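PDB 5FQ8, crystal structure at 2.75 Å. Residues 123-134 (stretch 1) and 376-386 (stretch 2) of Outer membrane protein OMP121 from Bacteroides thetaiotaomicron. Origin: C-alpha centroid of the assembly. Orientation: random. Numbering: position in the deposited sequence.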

# COMPACT_ATOMS: atom_id res chain seq x y z
N GLY B 123 -8.26 -5.44 -17.61
CA GLY B 123 -8.73 -6.81 -17.74
C GLY B 123 -7.57 -7.78 -17.83
O GLY B 123 -6.61 -7.55 -18.57
N TYR B 124 -7.67 -8.86 -17.08
CA TYR B 124 -6.65 -9.89 -17.08
C TYR B 124 -7.25 -11.14 -16.46
O TYR B 124 -8.24 -11.07 -15.75
CB TYR B 124 -5.39 -9.43 -16.36
CG TYR B 124 -5.55 -9.08 -14.89
CD1 TYR B 124 -5.75 -10.07 -13.94
CD2 TYR B 124 -5.46 -7.77 -14.46
CE1 TYR B 124 -5.88 -9.77 -12.62
CE2 TYR B 124 -5.58 -7.45 -13.12
CZ TYR B 124 -5.79 -8.47 -12.21
OH TYR B 124 -5.92 -8.21 -10.87
N ASP B 125 -6.65 -12.28 -16.76
CA ASP B 125 -7.16 -13.55 -16.26
C ASP B 125 -5.97 -14.47 -16.02
O ASP B 125 -5.13 -14.63 -16.91
CB ASP B 125 -8.14 -14.18 -17.25
CG ASP B 125 -8.96 -15.28 -16.62
OD1 ASP B 125 -8.36 -16.24 -16.11
OD2 ASP B 125 -10.20 -15.15 -16.62
N PHE B 126 -5.88 -15.04 -14.83
CA PHE B 126 -4.66 -15.70 -14.41
C PHE B 126 -4.84 -17.20 -14.18
O PHE B 126 -3.86 -17.87 -13.83
CB PHE B 126 -4.11 -15.05 -13.14
CG PHE B 126 -3.29 -13.81 -13.38
CD1 PHE B 126 -2.54 -13.68 -14.51
CD2 PHE B 126 -3.30 -12.78 -12.46
CE1 PHE B 126 -1.77 -12.54 -14.73
CE2 PHE B 126 -2.55 -11.64 -12.66
CZ PHE B 126 -1.77 -11.52 -13.81
N GLY B 127 -6.03 -17.74 -14.35
CA GLY B 127 -6.23 -19.17 -14.33
C GLY B 127 -7.28 -19.58 -13.32
O GLY B 127 -7.71 -18.82 -12.47
N ASN B 128 -7.73 -20.83 -13.46
CA ASN B 128 -8.64 -21.41 -12.49
C ASN B 128 -8.08 -22.72 -11.96
O ASN B 128 -7.15 -23.31 -12.49
CB ASN B 128 -10.07 -21.59 -13.04
CG ASN B 128 -10.20 -22.71 -14.04
OD1 ASN B 128 -9.81 -22.58 -15.19
ND2 ASN B 128 -10.80 -23.81 -13.61
N GLY B 129 -8.64 -23.13 -10.83
CA GLY B 129 -7.98 -24.11 -10.00
C GLY B 129 -7.81 -25.45 -10.66
O GLY B 129 -6.89 -26.21 -10.33
N ALA B 130 -8.68 -25.76 -11.61
CA ALA B 130 -8.55 -27.03 -12.29
C ALA B 130 -7.43 -27.00 -13.30
O ALA B 130 -6.86 -28.05 -13.59
CB ALA B 130 -9.87 -27.41 -12.95
N ASN B 131 -7.07 -25.83 -13.81
CA ASN B 131 -5.98 -25.78 -14.77
C ASN B 131 -4.67 -26.31 -14.23
O ASN B 131 -3.69 -26.34 -14.98
CB ASN B 131 -5.77 -24.35 -15.22
CG ASN B 131 -6.69 -23.97 -16.29
OD1 ASN B 131 -7.74 -24.55 -16.44
ND2 ASN B 131 -6.30 -22.98 -17.07
N ALA B 132 -4.61 -26.70 -12.96
CA ALA B 132 -3.34 -27.10 -12.37
C ALA B 132 -3.08 -28.57 -12.55
O ALA B 132 -1.92 -29.00 -12.58
CB ALA B 132 -3.31 -26.76 -10.89
N ILE B 133 -4.14 -29.37 -12.63
CA ILE B 133 -3.97 -30.80 -12.80
C ILE B 133 -3.24 -31.05 -14.10
O ILE B 133 -3.39 -30.30 -15.08
CB ILE B 133 -5.33 -31.50 -12.74
CG1 ILE B 133 -5.18 -32.99 -12.88
CG2 ILE B 133 -6.22 -31.03 -13.83
CD1 ILE B 133 -6.41 -33.70 -12.49
N ASN B 134 -2.36 -32.04 -14.09
CA ASN B 134 -1.59 -32.41 -15.26
C ASN B 134 -2.35 -33.46 -16.04
O ASN B 134 -2.55 -34.57 -15.53
CB ASN B 134 -0.23 -32.94 -14.85
CG ASN B 134 0.50 -33.64 -15.98
OD1 ASN B 134 0.21 -33.46 -17.16
ND2 ASN B 134 1.48 -34.43 -15.61
N LEU B 376 3.54 -3.80 -16.26
CA LEU B 376 3.75 -5.02 -15.51
C LEU B 376 2.43 -5.53 -14.97
O LEU B 376 1.64 -4.75 -14.43
CB LEU B 376 4.72 -4.79 -14.37
CG LEU B 376 4.98 -6.01 -13.49
CD1 LEU B 376 6.18 -6.69 -14.04
CD2 LEU B 376 5.20 -5.60 -12.07
N ASN B 377 2.19 -6.82 -15.12
CA ASN B 377 1.04 -7.47 -14.53
C ASN B 377 1.37 -8.96 -14.39
O ASN B 377 0.95 -9.80 -15.19
CB ASN B 377 -0.23 -7.26 -15.34
CG ASN B 377 -1.43 -7.84 -14.68
OD1 ASN B 377 -1.37 -8.32 -13.56
ND2 ASN B 377 -2.55 -7.81 -15.37
N GLU B 378 2.09 -9.29 -13.34
CA GLU B 378 2.63 -10.63 -13.15
C GLU B 378 1.86 -11.34 -12.04
O GLU B 378 1.27 -10.71 -11.17
CB GLU B 378 4.11 -10.55 -12.81
CG GLU B 378 4.84 -11.87 -12.80
CD GLU B 378 6.28 -11.72 -12.43
OE1 GLU B 378 7.02 -11.05 -13.18
OE2 GLU B 378 6.68 -12.25 -11.38
N TYR B 379 1.84 -12.66 -12.11
CA TYR B 379 1.24 -13.48 -11.06
C TYR B 379 2.10 -14.71 -10.87
O TYR B 379 2.51 -15.34 -11.85
CB TYR B 379 -0.19 -13.87 -11.43
CG TYR B 379 -0.96 -14.68 -10.41
CD1 TYR B 379 -1.69 -14.06 -9.41
CD2 TYR B 379 -1.02 -16.05 -10.49
CE1 TYR B 379 -2.42 -14.79 -8.51
CE2 TYR B 379 -1.76 -16.79 -9.60
CZ TYR B 379 -2.45 -16.15 -8.60
OH TYR B 379 -3.18 -16.89 -7.71
N GLU B 380 2.42 -15.01 -9.63
CA GLU B 380 3.12 -16.23 -9.26
C GLU B 380 2.32 -16.93 -8.18
O GLU B 380 1.81 -16.29 -7.27
CB GLU B 380 4.53 -15.94 -8.77
CG GLU B 380 5.26 -17.19 -8.37
CD GLU B 380 6.66 -16.97 -7.85
OE1 GLU B 380 7.52 -16.52 -8.61
OE2 GLU B 380 6.88 -17.27 -6.67
N SER B 381 2.17 -18.24 -8.31
CA SER B 381 1.33 -19.00 -7.39
C SER B 381 2.02 -20.29 -6.99
O SER B 381 2.70 -20.91 -7.80
CB SER B 381 -0.02 -19.28 -8.04
OG SER B 381 -0.71 -20.29 -7.36
N GLU B 382 1.85 -20.68 -5.74
CA GLU B 382 2.35 -21.96 -5.24
C GLU B 382 1.20 -22.68 -4.57
O GLU B 382 0.41 -22.06 -3.88
CB GLU B 382 3.50 -21.75 -4.27
CG GLU B 382 4.87 -21.90 -4.90
CD GLU B 382 5.99 -21.38 -4.03
OE1 GLU B 382 6.02 -20.17 -3.73
OE2 GLU B 382 6.85 -22.21 -3.65
N ARG B 383 1.08 -23.98 -4.80
CA ARG B 383 -0.12 -24.70 -4.38
C ARG B 383 0.22 -26.12 -4.00
O ARG B 383 0.88 -26.82 -4.76
CB ARG B 383 -1.17 -24.71 -5.49
CG ARG B 383 -2.38 -25.55 -5.17
CD ARG B 383 -3.45 -25.40 -6.22
NE ARG B 383 -4.64 -26.17 -5.90
CZ ARG B 383 -5.63 -26.33 -6.75
NH1 ARG B 383 -5.56 -25.77 -7.94
NH2 ARG B 383 -6.69 -27.06 -6.42
N PHE B 384 -0.28 -26.56 -2.85
CA PHE B 384 -0.13 -27.94 -2.41
C PHE B 384 -1.49 -28.53 -2.11
O PHE B 384 -2.29 -27.93 -1.39
CB PHE B 384 0.77 -28.01 -1.17
CG PHE B 384 0.69 -29.31 -0.46
CD1 PHE B 384 1.38 -30.41 -0.93
CD2 PHE B 384 -0.11 -29.46 0.65
CE1 PHE B 384 1.29 -31.63 -0.28
CE2 PHE B 384 -0.22 -30.67 1.29
CZ PHE B 384 0.49 -31.76 0.82
N TYR B 385 -1.77 -29.71 -2.66
CA TYR B 385 -3.00 -30.40 -2.33
C TYR B 385 -2.73 -31.88 -2.25
O TYR B 385 -1.74 -32.37 -2.78
CB TYR B 385 -4.12 -30.09 -3.32
CG TYR B 385 -3.88 -30.50 -4.74
CD1 TYR B 385 -3.10 -29.74 -5.59
CD2 TYR B 385 -4.45 -31.65 -5.25
CE1 TYR B 385 -2.89 -30.12 -6.89
CE2 TYR B 385 -4.25 -32.04 -6.53
CZ TYR B 385 -3.47 -31.28 -7.36
OH TYR B 385 -3.26 -31.66 -8.66
N GLY B 386 -3.61 -32.61 -1.57
CA GLY B 386 -3.46 -34.05 -1.53
C GLY B 386 -4.55 -34.72 -0.72
O GLY B 386 -5.52 -34.08 -0.32
O HOH W 1 -1.28 -30.33 -9.98

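Stretch 2 is a continuous strand, and the side chains of Asn 377, Tyr 379, Arg 383 and Tyr 385, all at odd positions, reach toward stretch 1, as the alternation of a strand demands. No backbone-to-backbone hydrogen bond joins the two segments; they lie too far apart, with CA of Phe 126 still 7.1 Å from CA of Tyr 379. Contact is made mostly through side chains, and 409 Å² is buried between the stretches, both sides summed.

Tyr 124 points its CB toward the strand and lays its ring beside the amide of Asn 377, where CD2 of Tyr 124 comes within 3.0 Å of ND2 of Asn 377. The amide stands steeply to the ring, with ND2 directed at its CD2 side and OD1 over one face, while the tyrosine hydroxyl is hydrogen-bonded elsewhere in the structure.

Asp 125 turns away. Its OD1 accepts a hydrogen bond from the backbone N of Gly 127, 3.3 Å distant, which ties down the chain just beyond Phe 126.

Phe 126 has the largest buried contact of stretch 1. Its CB points toward the strand, and chi1 in the m well brings the ring against Tyr 379. CB of Tyr 379 sits 3.4 Å from the centroid of the Phe 126 ring, almost on the ring normal, a CH-pi contact. The two rings are near parallel, at 22°, but slid apart so that they barely overlap; CB of Phe 126 in turn lies over a face of the Tyr 379 ring. At its edge, CZ of Phe 126 approaches OD1 of Asn 377 to 3.2 Å, where the slightly positive ring rim meets a carbonyl oxygen. An aromatic residue suits this place because it offers both a face and an edge.

Gly 127 adopts phi 126°, psi 165°, angles at which a CB would jam against the carbonyl O of Phe 126. The chain then turns.

Within this turn, NH1 of Arg 383 donates to O of Gly 129 at 2.8 Å, near the guanidinium plane. An ideal CB on Gly 129 would lie 3.6 Å from NH1 of Arg 383, so the bare backbone leaves that group close room. All-t chi1 to chi3 extend the arginine far enough to span the gap. Ala 132 points its small CB toward the same group, 3.8 Å from NH1 of Arg 383.

Finally, CA of Ile 133 lies 4.3 Å from OH of Tyr 385. A water bridges here, donating to O of Ala 132 at 3.0 Å and hydrogen-bonding OH of Tyr 385 at 2.7 Å.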